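Local structure of lovastatin nonaketide synthase, polyketide synthase component (Aspergillus terreus, 7CPX) at residues I1871-H1879 against P2123-R2133; G1887-H1895 against V1905-A1913. The protein builds the nonaketide backbone of lovastatin from malonyl-CoA units as an iterative, multidomain polyketide synthase that acts with the partner protein lovC. The protein carries 2 engineered substitutions. All coordinates share one frame; numbering follows the deposited sequence.

In the fold
Following the chain, strand 1869-1883 comes first and is followed, after a short turn, by strand 1887-1898, which in turn folds back onto strand 1901-1909. Interaction 2 (1887-1895 with 1905-1913) closes that short hairpin, with only nine residues between its segments. Interaction 1 (1871-1879 with 2123-2133) closes a far larger loop of 243 intervening residues, and the hairpin is nested inside it. The two meet where strands 1869-1883 and 1887-1898 are neighbours in one curled mixed sheet, with F1875 and C1877 approaching Q1893 and L1891 through backbone atoms. Interaction 1 thus brings late strand 2128-2130 back to the early meander, after a long excursion that includes a five-stranded parallel sheet.

Interaction 1. Residues I1871-H1879 against P2123-R2133; sequences IYVHFSCPH and PDLSTVISWPR
S1876 and W2131 meet through their side chains: the indole NE1 donates to S1876 OG at 2.7 Å, the oxygen lying near the indole edge but tilted from its plane. OG reaches this donor because it sits between its backbone N and carbonyl carbon (chi1 66°). V1873 CG1 adds an apolar contact to the same indole, 3.5 Å from W2131 CD1. Beside this bond S1876 and I2129 form an antiparallel hydrogen-bonded pair, both of whose N-O distances, S1876 N to I2129 O and I2129 N to S1876 O, are 2.9 Å. F1875 and S2130 make the neighbouring non-hydrogen-bonded pair, S2130 OG lying obliquely by CE1 of the F1875 ring.

At one end the bend of R2133 at chi2 lays CD over the centre of the H1874 ring, 3.4 Å from the centroid, as a CH-pi contact, and that at chi3 turns the guanidinium toward V1873. Its NH1 donates to V1873 O at 3.2 Å, coming from above the carbonyl plane. At the other end the P1878 and I2129 side chains pass in opposite directions, with P1878 CG 3.3 Å from I2129 CD1, and H1879 NE2 makes a weak hydrogen bond to D2124 O.

The second shell fixes these groups. H1874 ND1 donates in its ring plane to Y1872 O at 3.1 Å, and H1874 and F1875 both face Q1893 as a classic beta bulge. S1876 OG is also hydrogen-bonded to N1912 OD1, while helix 2111-2117 touches W2131, I2129 and P1878.

Strand 2128-2130 thus adds an antiparallel neighbour to strand 1869-1883, at and just past its bulge. The buried S1876 hydroxyl serves two partners, indole and amide, and the guanidinium would probably disfavour protonation of H1874, consistent with a neutral ring donating through ND1.

Interaction 2. Residues G1887-H1895 against V1905-A1913; sequences GFFYLVQGH and VVALAERNA
The beta hairpin of strands 1887-1898 and 1901-1909 is held by three hydrogen-bonded antiparallel pairs: Y1890 with A1909, V1892 with A1907 and G1894 with V1905. In the middle pair V1892 N reaches A1907 O at 2.9 Å, almost straight at 178°. At the Y1890 end the geometry changes: Y1890 N sits well above the carbonyl plane of A1909, as the second strand gives way to loop.

Side chains on one face are L1891, Q1893, V1906 and L1908. The CD2 methyl of L1891 touches two side chains of the other strand, V1906 CG1 at 3.5 Å and L1908 CD1 at 3.7 Å, and Q1893 CG rests 3.7 Å from V1906 CG2. The other face carries Y1890, V1892, A1907 and A1909, where V1892 CG1 meets A1909 CB at 3.6 Å. Past the strand end the loop turns back over Y1890: N1912 CB stands above the ring centre, 3.5 Å from the centroid, in a CH-pi contact, while the amide plane lies 18° from the ring plane. With CG anti to the backbone N (chi1 -171°), the N1912 amide is carried toward CD1 and CE1 of that ring; its OD1 has S1876 as partner. F1889 runs beside E1910, pointing the same way, and its CE2 is 3.4 Å from E1910 OE2.

Around the hairpin, L1891 and Q1893 pack on helix 1935-1953, A1907 and A1909 on strand 1915-1918, and the loop residue R1911 forms a salt bridge with E2150. F1888 packs against G2055 of the second subunit, and strand 1869-1883 pairs along the flank of strand 1887-1898.

Interaction 1. Residues I1871-H1879 against P2123-R2133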
ATOM      1  N   ILE A1871      45.858 -22.911 -30.688  1.00117.71           N
ATOM      2  CA  ILE A1871      46.016 -21.512 -31.060  1.00117.71           C
ATOM      3  C   ILE A1871      46.317 -20.729 -29.791  1.00117.71           C
ATOM      4  O   ILE A1871      45.489 -20.668 -28.878  1.00117.71           O
ATOM      5  CB  ILE A1871      44.764 -20.970 -31.761  1.00117.71           C
ATOM      6  CG1 ILE A1871      44.399 -21.852 -32.954  1.00117.71           C
ATOM      7  CG2 ILE A1871      44.995 -19.534 -32.208  1.00117.71           C
ATOM      8  CD1 ILE A1871      43.105 -21.461 -33.626  1.00117.71           C
ATOM      9  N   TYR A1872      47.501 -20.131 -29.732  1.00116.66           N
ATOM     10  CA  TYR A1872      47.860 -19.222 -28.649  1.00116.66           C
ATOM     11  C   TYR A1872      47.315 -17.850 -29.018  1.00116.66           C
ATOM     12  O   TYR A1872      47.876 -17.150 -29.863  1.00116.66           O
ATOM     13  CB  TYR A1872      49.369 -19.198 -28.448  1.00116.66           C
ATOM     14  CG  TYR A1872      49.967 -20.564 -28.197  1.00116.66           C
ATOM     15  CD1 TYR A1872      50.274 -21.413 -29.250  1.00116.66           C
ATOM     16  CD2 TYR A1872      50.224 -21.005 -26.906  1.00116.66           C
ATOM     17  CE1 TYR A1872      50.820 -22.661 -29.027  1.00116.66           C
ATOM     18  CE2 TYR A1872      50.769 -22.251 -26.673  1.00116.66           C
ATOM     19  CZ  TYR A1872      51.065 -23.075 -27.737  1.00116.66           C
ATOM     20  OH  TYR A1872      51.609 -24.320 -27.513  1.00116.66           O
ATOM     21  N   VAL A1873      46.212 -17.470 -28.387  1.00116.19           N
ATOM     22  CA  VAL A1873      45.433 -16.319 -28.824  1.00116.19           C
ATOM     23  C   VAL A1873      46.103 -15.036 -28.358  1.00116.19           C
ATOM     24  O   VAL A1873      46.410 -14.873 -27.170  1.00116.19           O
ATOM     25  CB  VAL A1873      43.994 -16.412 -28.296  1.00116.19           C
ATOM     26  CG1 VAL A1873      43.170 -15.243 -28.796  1.00116.19           C
ATOM     27  CG2 VAL A1873      43.360 -17.724 -28.718  1.00116.19           C
ATOM     28  N   HIS A1874      46.332 -14.119 -29.298  1.00117.16           N
ATOM     29  CA  HIS A1874      46.762 -12.765 -28.984  1.00117.16           C
ATOM     30  C   HIS A1874      45.573 -11.826 -28.853  1.00117.16           C
ATOM     31  O   HIS A1874      45.547 -10.977 -27.956  1.00117.16           O
ATOM     32  CB  HIS A1874      47.702 -12.242 -30.073  1.00117.16           C
ATOM     33  CG  HIS A1874      49.013 -12.961 -30.141  1.00117.16           C
ATOM     34  ND1 HIS A1874      49.118 -14.331 -30.045  1.00117.16           N
ATOM     35  CD2 HIS A1874      50.274 -12.497 -30.304  1.00117.16           C
ATOM     36  CE1 HIS A1874      50.387 -14.680 -30.137  1.00117.16           C
ATOM     37  NE2 HIS A1874      51.110 -13.587 -30.294  1.00117.16           N
ATOM     38  N   PHE A1875      44.589 -11.972 -29.737  1.00120.52           N
ATOM     39  CA  PHE A1875      43.394 -11.144 -29.728  1.00120.52           C
ATOM     40  C   PHE A1875      42.177 -12.022 -29.972  1.00120.52           C
ATOM     41  O   PHE A1875      42.255 -13.038 -30.667  1.00120.52           O
ATOM     42  CB  PHE A1875      43.471 -10.042 -30.788  1.00120.52           C
ATOM     43  CG  PHE A1875      44.677  -9.160 -30.656  1.00120.52           C
ATOM     44  CD1 PHE A1875      44.643  -8.035 -29.852  1.00120.52           C
ATOM     45  CD2 PHE A1875      45.846  -9.459 -31.332  1.00120.52           C
ATOM     46  CE1 PHE A1875      45.752  -7.223 -29.726  1.00120.52           C
ATOM     47  CE2 PHE A1875      46.958  -8.653 -31.211  1.00120.52           C
ATOM     48  CZ  PHE A1875      46.912  -7.532 -30.407  1.00120.52           C
ATOM     49  N   SER A1876      41.049 -11.620 -29.393  1.00118.11           N
ATOM     50  CA  SER A1876      39.830 -12.406 -29.524  1.00118.11           C
ATOM     51  C   SER A1876      38.611 -11.504 -29.411  1.00118.11           C
ATOM     52  O   SER A1876      38.707 -10.359 -28.966  1.00118.11           O
ATOM     53  CB  SER A1876      39.753 -13.507 -28.463  1.00118.11           C
ATOM     54  OG  SER A1876      39.624 -12.955 -27.165  1.00118.11           O
ATOM     55  N   CYS A1877      37.470 -12.035 -29.831  1.00119.71           N
ATOM     56  CA  CYS A1877      36.202 -11.337 -29.657  1.00119.71           C
ATOM     57  C   CYS A1877      35.530 -11.809 -28.370  1.00119.71           C
ATOM     58  O   CYS A1877      35.321 -13.014 -28.197  1.00119.71           O
ATOM     59  CB  CYS A1877      35.282 -11.584 -30.845  1.00119.71           C
ATOM     60  SG  CYS A1877      33.675 -10.779 -30.698  1.00119.71           S
ATOM     61  N   PRO A1878      35.183 -10.905 -27.450  1.00117.66           N
ATOM     62  CA  PRO A1878      34.603 -11.360 -26.174  1.00117.66           C
ATOM     63  C   PRO A1878      33.346 -12.192 -26.341  1.00117.66           C
ATOM     64  O   PRO A1878      33.142 -13.150 -25.584  1.00117.66           O
ATOM     65  CB  PRO A1878      34.303 -10.051 -25.430  1.00117.66           C
ATOM     66  CG  PRO A1878      35.050  -8.986 -26.145  1.00117.66           C
ATOM     67  CD  PRO A1878      35.219  -9.436 -27.552  1.00117.66           C
ATOM     68  N   HIS A1879      32.500 -11.855 -27.306  1.00117.84           N
ATOM     69  CA  HIS A1879      31.210 -12.503 -27.488  1.00117.84           C
ATOM     70  C   HIS A1879      31.295 -13.555 -28.585  1.00117.84           C
ATOM     71  O   HIS A1879      31.933 -13.341 -29.619  1.00117.84           O
ATOM     72  CB  HIS A1879      30.141 -11.470 -27.841  1.00117.84           C
ATOM     73  CG  HIS A1879      30.315 -10.162 -27.136  1.00117.84           C
ATOM     74  ND1 HIS A1879      29.939  -9.968 -25.825  1.00117.84           N
ATOM     75  CD2 HIS A1879      30.833  -8.984 -27.557  1.00117.84           C
ATOM     76  CE1 HIS A1879      30.215  -8.726 -25.469  1.00117.84           C
ATOM     77  NE2 HIS A1879      30.757  -8.109 -26.502  1.00117.84           N
ATOM     78  N   PRO A2123      26.786  -5.924 -23.857  1.00117.34           N
ATOM     79  CA  PRO A2123      27.851  -6.404 -24.740  1.00117.34           C
ATOM     80  C   PRO A2123      28.373  -5.273 -25.612  1.00117.34           C
ATOM     81  O   PRO A2123      27.613  -4.425 -26.082  1.00117.34           O
ATOM     82  CB  PRO A2123      27.166  -7.496 -25.567  1.00117.34           C
ATOM     83  CG  PRO A2123      25.724  -7.148 -25.538  1.00117.34           C
ATOM     84  CD  PRO A2123      25.474  -6.493 -24.210  1.00117.34           C
ATOM     85  N   ASP A2124      29.683  -5.261 -25.818  1.00123.04           N
ATOM     86  CA  ASP A2124      30.338  -4.251 -26.642  1.00123.04           C
ATOM     87  C   ASP A2124      30.791  -4.948 -27.920  1.00123.04           C
ATOM     88  O   ASP A2124      31.927  -5.413 -28.026  1.00123.04           O
ATOM     89  CB  ASP A2124      31.502  -3.601 -25.902  1.00123.04           C
ATOM     90  CG  ASP A2124      31.917  -2.280 -26.516  1.00123.04           C
ATOM     91  OD1 ASP A2124      31.775  -2.125 -27.747  1.00123.04           O
ATOM     92  OD2 ASP A2124      32.383  -1.395 -25.769  1.00123.04           O
ATOM     93  N   LEU A2125      29.888  -5.022 -28.892  1.00120.38           N
ATOM     94  CA  LEU A2125      30.209  -5.665 -30.154  1.00120.38           C
ATOM     95  C   LEU A2125      31.292  -4.878 -30.882  1.00120.38           C
ATOM     96  O   LEU A2125      31.426  -3.662 -30.717  1.00120.38           O
ATOM     97  CB  LEU A2125      28.958  -5.784 -31.024  1.00120.38           C
ATOM     98  CG  LEU A2125      27.731  -6.368 -30.318  1.00120.38           C
ATOM     99  CD1 LEU A2125      26.620  -6.657 -31.314  1.00120.38           C
ATOM    100  CD2 LEU A2125      28.096  -7.622 -29.539  1.00120.38           C
ATOM    101  N   SER A2126      32.077  -5.590 -31.688  1.00123.25           N
ATOM    102  CA  SER A2126      33.256  -5.047 -32.353  1.00123.25           C
ATOM    103  C   SER A2126      34.340  -4.643 -31.362  1.00123.25           C
ATOM    104  O   SER A2126      35.205  -3.825 -31.687  1.00123.25           O
ATOM    105  CB  SER A2126      32.895  -3.854 -33.247  1.00123.25           C
ATOM    106  OG  SER A2126      31.933  -4.223 -34.219  1.00123.25           O
ATOM    107  N   THR A2127      34.300  -5.194 -30.153  1.00123.73           N
ATOM    108  CA  THR A2127      35.375  -5.039 -29.186  1.00123.73           C
ATOM    109  C   THR A2127      36.293  -6.251 -29.249  1.00123.73           C
ATOM    110  O   THR A2127      35.856  -7.368 -29.537  1.00123.73           O
ATOM    111  CB  THR A2127      34.817  -4.882 -27.772  1.00123.73           C
ATOM    112  OG1 THR A2127      34.036  -3.685 -27.694  1.00123.73           O
ATOM    113  CG2 THR A2127      35.945  -4.823 -26.755  1.00123.73           C
ATOM    114  N   VAL A2128      37.576  -6.022 -28.980  1.00123.39           N
ATOM    115  CA  VAL A2128      38.584  -7.069 -29.074  1.00123.39           C
ATOM    116  C   VAL A2128      39.414  -7.089 -27.798  1.00123.39           C
ATOM    117  O   VAL A2128      39.983  -6.065 -27.394  1.00123.39           O
ATOM    118  CB  VAL A2128      39.484  -6.889 -30.311  1.00123.39           C
ATOM    119  CG1 VAL A2128      40.135  -5.527 -30.311  1.00123.39           C
ATOM    120  CG2 VAL A2128      40.539  -7.977 -30.357  1.00123.39           C
ATOM    121  N   ILE A2129      39.479  -8.261 -27.177  1.00117.87           N
ATOM    122  CA  ILE A2129      40.357  -8.514 -26.045  1.00117.87           C
ATOM    123  C   ILE A2129      41.758  -8.793 -26.559  1.00117.87           C
ATOM    124  O   ILE A2129      41.950  -9.600 -27.476  1.00117.87           O
ATOM    125  CB  ILE A2129      39.841  -9.701 -25.216  1.00117.87           C
ATOM    126  CG1 ILE A2129      38.461  -9.404 -24.638  1.00117.87           C
ATOM    127  CG2 ILE A2129      40.824 -10.026 -24.113  1.00117.87           C
ATOM    128  CD1 ILE A2129      37.552 -10.605 -24.653  1.00117.87           C
ATOM    129  N   SER A2130      42.740  -8.129 -25.960  1.00118.95           N
ATOM    130  CA  SER A2130      44.151  -8.319 -26.279  1.00118.95           C
ATOM    131  C   SER A2130      44.745  -9.227 -25.211  1.00118.95           C
ATOM    132  O   SER A2130      45.018  -8.791 -24.090  1.00118.95           O
ATOM    133  CB  SER A2130      44.877  -6.980 -26.340  1.00118.95           C
ATOM    134  OG  SER A2130      46.278  -7.165 -26.439  1.00118.95           O
ATOM    135  N   TRP A2131      44.941 -10.490 -25.559  1.00114.88           N
ATOM    136  CA  TRP A2131      45.455 -11.462 -24.607  1.00114.88           C
ATOM    137  C   TRP A2131      46.950 -11.252 -24.397  1.00114.88           C
ATOM    138  O   TRP A2131      47.705 -11.249 -25.377  1.00114.88           O
ATOM    139  CB  TRP A2131      45.191 -12.874 -25.100  1.00114.88           C
ATOM    140  CG  TRP A2131      43.764 -13.282 -24.985  1.00114.88           C
ATOM    141  CD1 TRP A2131      42.831 -13.280 -25.974  1.00114.88           C
ATOM    142  CD2 TRP A2131      43.099 -13.747 -23.807  1.00114.88           C
ATOM    143  NE1 TRP A2131      41.625 -13.720 -25.489  1.00114.88           N
ATOM    144  CE2 TRP A2131      41.763 -14.014 -24.158  1.00114.88           C
ATOM    145  CE3 TRP A2131      43.505 -13.967 -22.488  1.00114.88           C
ATOM    146  CZ2 TRP A2131      40.831 -14.488 -23.241  1.00114.88           C
ATOM    147  CZ3 TRP A2131      42.579 -14.438 -21.579  1.00114.88           C
ATOM    148  CH2 TRP A2131      41.258 -14.692 -21.960  1.00114.88           C
ATOM    149  N   PRO A2132      47.418 -11.078 -23.162  1.00113.92           N
ATOM    150  CA  PRO A2132      48.863 -10.942 -22.945  1.00113.92           C
ATOM    151  C   PRO A2132      49.602 -12.191 -23.399  1.00113.92           C
ATOM    152  O   PRO A2132      49.104 -13.311 -23.274  1.00113.92           O
ATOM    153  CB  PRO A2132      48.977 -10.731 -21.432  1.00113.92           C
ATOM    154  CG  PRO A2132      47.735 -11.320 -20.871  1.00113.92           C
ATOM    155  CD  PRO A2132      46.673 -11.074 -21.892  1.00113.92           C
ATOM    156  N   ARG A2133      50.807 -11.985 -23.934  1.00115.52           N
ATOM    157  CA  ARG A2133      51.602 -13.073 -24.484  1.00115.52           C
ATOM    158  C   ARG A2133      52.866 -13.372 -23.698  1.00115.52           C
ATOM    159  O   ARG A2133      53.384 -14.488 -23.799  1.00115.52           O
ATOM    160  CB  ARG A2133      51.987 -12.762 -25.937  1.00115.52           C
ATOM    161  CG  ARG A2133      50.802 -12.650 -26.882  1.00115.52           C
ATOM    162  CD  ARG A2133      49.889 -13.859 -26.764  1.00115.52           C
ATOM    163  NE  ARG A2133      50.656 -15.096 -26.672  1.00115.52           N
ATOM    164  CZ  ARG A2133      50.161 -16.257 -26.267  1.00115.52           C
ATOM    165  NH1 ARG A2133      48.888 -16.389 -25.936  1.00115.52           N
ATOM    166  NH2 ARG A2133      50.968 -17.311 -26.186  1.00115.52           N
TER

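Interaction 2. Residues G1887-H1895 against V1905-A1913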
ATOM      1  N   GLY A1887      26.451 -23.208 -34.520  1.00119.09           N
ATOM      2  CA  GLY A1887      26.626 -22.921 -33.115  1.00119.09           C
ATOM      3  C   GLY A1887      27.236 -21.546 -32.945  1.00119.09           C
ATOM      4  O   GLY A1887      27.325 -20.775 -33.895  1.00119.09           O
ATOM      5  N   PHE A1888      27.662 -21.264 -31.718  1.00117.88           N
ATOM      6  CA  PHE A1888      28.278 -19.991 -31.372  1.00117.88           C
ATOM      7  C   PHE A1888      29.763 -20.203 -31.139  1.00117.88           C
ATOM      8  O   PHE A1888      30.156 -21.067 -30.347  1.00117.88           O
ATOM      9  CB  PHE A1888      27.626 -19.384 -30.131  1.00117.88           C
ATOM     10  CG  PHE A1888      26.233 -18.884 -30.363  1.00117.88           C
ATOM     11  CD1 PHE A1888      25.164 -19.759 -30.382  1.00117.88           C
ATOM     12  CD2 PHE A1888      25.992 -17.537 -30.563  1.00117.88           C
ATOM     13  CE1 PHE A1888      23.881 -19.302 -30.595  1.00117.88           C
ATOM     14  CE2 PHE A1888      24.712 -17.071 -30.774  1.00117.88           C
ATOM     15  CZ  PHE A1888      23.653 -17.955 -30.793  1.00117.88           C
ATOM     16  N   PHE A1889      30.582 -19.416 -31.828  1.00117.12           N
ATOM     17  CA  PHE A1889      32.030 -19.517 -31.742  1.00117.12           C
ATOM     18  C   PHE A1889      32.617 -18.134 -31.522  1.00117.12           C
ATOM     19  O   PHE A1889      32.158 -17.153 -32.114  1.00117.12           O
ATOM     20  CB  PHE A1889      32.618 -20.133 -33.013  1.00117.12           C
ATOM     21  CG  PHE A1889      31.985 -21.435 -33.406  1.00117.12           C
ATOM     22  CD1 PHE A1889      30.829 -21.456 -34.165  1.00117.12           C
ATOM     23  CD2 PHE A1889      32.548 -22.638 -33.021  1.00117.12           C
ATOM     24  CE1 PHE A1889      30.244 -22.651 -34.530  1.00117.12           C
ATOM     25  CE2 PHE A1889      31.969 -23.837 -33.383  1.00117.12           C
ATOM     26  CZ  PHE A1889      30.814 -23.844 -34.139  1.00117.12           C
ATOM     27  N   TYR A1890      33.635 -18.061 -30.672  1.00117.31           N
ATOM     28  CA  TYR A1890      34.339 -16.813 -30.418  1.00117.31           C
ATOM     29  C   TYR A1890      35.404 -16.613 -31.486  1.00117.31           C
ATOM     30  O   TYR A1890      36.235 -17.495 -31.711  1.00117.31           O
ATOM     31  CB  TYR A1890      34.989 -16.828 -29.036  1.00117.31           C
ATOM     32  CG  TYR A1890      34.025 -16.979 -27.885  1.00117.31           C
ATOM     33  CD1 TYR A1890      33.424 -15.870 -27.309  1.00117.31           C
ATOM     34  CD2 TYR A1890      33.739 -18.226 -27.353  1.00117.31           C
ATOM     35  CE1 TYR A1890      32.553 -16.001 -26.247  1.00117.31           C
ATOM     36  CE2 TYR A1890      32.871 -18.368 -26.291  1.00117.31           C
ATOM     37  CZ  TYR A1890      32.279 -17.253 -25.740  1.00117.31           C
ATOM     38  OH  TYR A1890      31.409 -17.391 -24.684  1.00117.31           O
ATOM     39  N   LEU A1891      35.387 -15.458 -32.136  1.00122.36           N
ATOM     40  CA  LEU A1891      36.393 -15.163 -33.146  1.00122.36           C
ATOM     41  C   LEU A1891      37.710 -14.853 -32.447  1.00122.36           C
ATOM     42  O   LEU A1891      37.791 -13.904 -31.659  1.00122.36           O
ATOM     43  CB  LEU A1891      35.947 -13.996 -34.021  1.00122.36           C
ATOM     44  CG  LEU A1891      36.777 -13.690 -35.275  1.00122.36           C
ATOM     45  CD1 LEU A1891      38.100 -13.022 -34.930  1.00122.36           C
ATOM     46  CD2 LEU A1891      37.020 -14.958 -36.079  1.00122.36           C
ATOM     47  N   VAL A1892      38.738 -15.647 -32.732  1.00120.53           N
ATOM     48  CA  VAL A1892      40.033 -15.511 -32.080  1.00120.53           C
ATOM     49  C   VAL A1892      41.104 -15.339 -33.144  1.00120.53           C
ATOM     50  O   VAL A1892      40.967 -15.808 -34.277  1.00120.53           O
ATOM     51  CB  VAL A1892      40.351 -16.728 -31.184  1.00120.53           C
ATOM     52  CG1 VAL A1892      39.267 -16.909 -30.137  1.00120.53           C
ATOM     53  CG2 VAL A1892      40.498 -17.984 -32.028  1.00120.53           C
ATOM     54  N   GLN A1893      42.179 -14.655 -32.767  1.00122.92           N
ATOM     55  CA  GLN A1893      43.344 -14.468 -33.615  1.00122.92           C
ATOM     56  C   GLN A1893      44.586 -14.715 -32.777  1.00122.92           C
ATOM     57  O   GLN A1893      44.623 -14.354 -31.598  1.00122.92           O
ATOM     58  CB  GLN A1893      43.377 -13.057 -34.210  1.00122.92           C
ATOM     59  CG  GLN A1893      44.594 -12.761 -35.074  1.00122.92           C
ATOM     60  CD  GLN A1893      44.611 -11.332 -35.579  1.00122.92           C
ATOM     61  OE1 GLN A1893      43.841 -10.490 -35.117  1.00122.92           O
ATOM     62  NE2 GLN A1893      45.491 -11.050 -36.532  1.00122.92           N
ATOM     63  N   GLY A1894      45.598 -15.333 -33.372  1.00119.85           N
ATOM     64  CA  GLY A1894      46.829 -15.545 -32.641  1.00119.85           C
ATOM     65  C   GLY A1894      47.730 -16.552 -33.326  1.00119.85           C
ATOM     66  O   GLY A1894      47.481 -16.979 -34.453  1.00119.85           O
ATOM     67  N   HIS A1895      48.780 -16.924 -32.603  1.00121.29           N
ATOM     68  CA  HIS A1895      49.829 -17.771 -33.146  1.00121.29           C
ATOM     69  C   HIS A1895      49.430 -19.240 -33.140  1.00121.29           C
ATOM     70  O   HIS A1895      48.587 -19.680 -32.355  1.00121.29           O
ATOM     71  CB  HIS A1895      51.118 -17.602 -32.343  1.00121.29           C
ATOM     72  CG  HIS A1895      51.787 -16.279 -32.540  1.00121.29           C
ATOM     73  ND1 HIS A1895      52.844 -15.860 -31.761  1.00121.29           N
ATOM     74  CD2 HIS A1895      51.555 -15.283 -33.427  1.00121.29           C
ATOM     75  CE1 HIS A1895      53.235 -14.663 -32.160  1.00121.29           C
ATOM     76  NE2 HIS A1895      52.469 -14.290 -33.169  1.00121.29           N
ATOM     77  N   VAL A1905      47.087 -16.766 -37.285  1.00122.74           N
ATOM     78  CA  VAL A1905      45.879 -17.356 -37.846  1.00122.74           C
ATOM     79  C   VAL A1905      44.674 -16.750 -37.144  1.00122.74           C
ATOM     80  O   VAL A1905      44.786 -16.137 -36.078  1.00122.74           O
ATOM     81  CB  VAL A1905      45.846 -18.898 -37.706  1.00122.74           C
ATOM     82  CG1 VAL A1905      47.068 -19.527 -38.355  1.00122.74           C
ATOM     83  CG2 VAL A1905      45.745 -19.300 -36.244  1.00122.74           C
ATOM     84  N   VAL A1906      43.509 -16.928 -37.761  1.00123.35           N
ATOM     85  CA  VAL A1906      42.228 -16.505 -37.210  1.00123.35           C
ATOM     86  C   VAL A1906      41.290 -17.700 -37.259  1.00123.35           C
ATOM     87  O   VAL A1906      41.195 -18.377 -38.288  1.00123.35           O
ATOM     88  CB  VAL A1906      41.634 -15.315 -37.985  1.00123.35           C
ATOM     89  CG1 VAL A1906      40.262 -14.961 -37.442  1.00123.35           C
ATOM     90  CG2 VAL A1906      42.564 -14.119 -37.905  1.00123.35           C
ATOM     91  N   ALA A1907      40.599 -17.960 -36.152  1.00121.04           N
ATOM     92  CA  ALA A1907      39.790 -19.160 -36.016  1.00121.04           C
ATOM     93  C   ALA A1907      38.509 -18.849 -35.255  1.00121.04           C
ATOM     94  O   ALA A1907      38.331 -17.763 -34.696  1.00121.04           O
ATOM     95  CB  ALA A1907      40.566 -20.276 -35.308  1.00121.04           C
ATOM     96  N   LEU A1908      37.610 -19.829 -35.253  1.00120.55           N
ATOM     97  CA  LEU A1908      36.334 -19.765 -34.545  1.00120.55           C
ATOM     98  C   LEU A1908      36.426 -20.712 -33.351  1.00120.55           C
ATOM     99  O   LEU A1908      36.029 -21.876 -33.428  1.00120.55           O
ATOM    100  CB  LEU A1908      35.180 -20.133 -35.472  1.00120.55           C
ATOM    101  CG  LEU A1908      34.644 -19.027 -36.382  1.00120.55           C
ATOM    102  CD1 LEU A1908      35.778 -18.266 -37.046  1.00120.55           C
ATOM    103  CD2 LEU A1908      33.720 -19.618 -37.432  1.00120.55           C
ATOM    104  N   ALA A1909      36.952 -20.199 -32.243  1.00118.05           N
ATOM    105  CA  ALA A1909      37.126 -20.987 -31.037  1.00118.05           C
ATOM    106  C   ALA A1909      35.778 -21.243 -30.368  1.00118.05           C
ATOM    107  O   ALA A1909      34.729 -20.755 -30.798  1.00118.05           O
ATOM    108  CB  ALA A1909      38.071 -20.270 -30.077  1.00118.05           C
ATOM    109  N   GLU A1910      35.819 -22.020 -29.285  1.00115.31           N
ATOM    110  CA  GLU A1910      34.629 -22.348 -28.516  1.00115.31           C
ATOM    111  C   GLU A1910      34.770 -22.047 -27.031  1.00115.31           C
ATOM    112  O   GLU A1910      33.881 -22.418 -26.258  1.00115.31           O
ATOM    113  CB  GLU A1910      34.276 -23.833 -28.693  1.00115.31           C
ATOM    114  CG  GLU A1910      33.988 -24.231 -30.129  1.00115.31           C
ATOM    115  CD  GLU A1910      33.755 -25.722 -30.283  1.00115.31           C
ATOM    116  OE1 GLU A1910      33.921 -26.457 -29.288  1.00115.31           O
ATOM    117  OE2 GLU A1910      33.404 -26.159 -31.400  1.00115.31           O
ATOM    118  N   ARG A1911      35.853 -21.391 -26.608  1.00113.84           N
ATOM    119  CA  ARG A1911      36.094 -21.134 -25.195  1.00113.84           C
ATOM    120  C   ARG A1911      36.535 -19.712 -24.882  1.00113.84           C
ATOM    121  O   ARG A1911      36.498 -19.327 -23.708  1.00113.84           O
ATOM    122  CB  ARG A1911      37.154 -22.105 -24.650  1.00113.84           C
ATOM    123  CG  ARG A1911      36.680 -23.544 -24.539  1.00113.84           C
ATOM    124  CD  ARG A1911      35.752 -23.733 -23.350  1.00113.84           C
ATOM    125  NE  ARG A1911      35.149 -25.062 -23.327  1.00113.84           N
ATOM    126  CZ  ARG A1911      34.004 -25.381 -23.916  1.00113.84           C
ATOM    127  NH1 ARG A1911      33.300 -24.488 -24.594  1.00113.84           N
ATOM    128  NH2 ARG A1911      33.552 -26.628 -23.821  1.00113.84           N
ATOM    129  N   ASN A1912      36.945 -18.924 -25.873  1.00113.37           N
ATOM    130  CA  ASN A1912      37.397 -17.554 -25.647  1.00113.37           C
ATOM    131  C   ASN A1912      38.547 -17.527 -24.643  1.00113.37           C
ATOM    132  O   ASN A1912      38.488 -16.873 -23.600  1.00113.37           O
ATOM    133  CB  ASN A1912      36.246 -16.671 -25.167  1.00113.37           C
ATOM    134  CG  ASN A1912      36.616 -15.204 -25.128  1.00113.37           C
ATOM    135  OD1 ASN A1912      37.532 -14.764 -25.823  1.00113.37           O
ATOM    136  ND2 ASN A1912      35.907 -14.436 -24.308  1.00113.37           N
ATOM    137  N   ALA A1913      39.605 -18.256 -24.975  1.00111.95           N
ATOM    138  CA  ALA A1913      40.722 -18.455 -24.069  1.00111.95           C
ATOM    139  C   ALA A1913      42.026 -18.007 -24.707  1.00111.95           C
ATOM    140  O   ALA A1913      42.164 -17.975 -25.934  1.00111.95           O
ATOM    141  CB  ALA A1913      40.836 -19.924 -23.651  1.00111.95           C
TER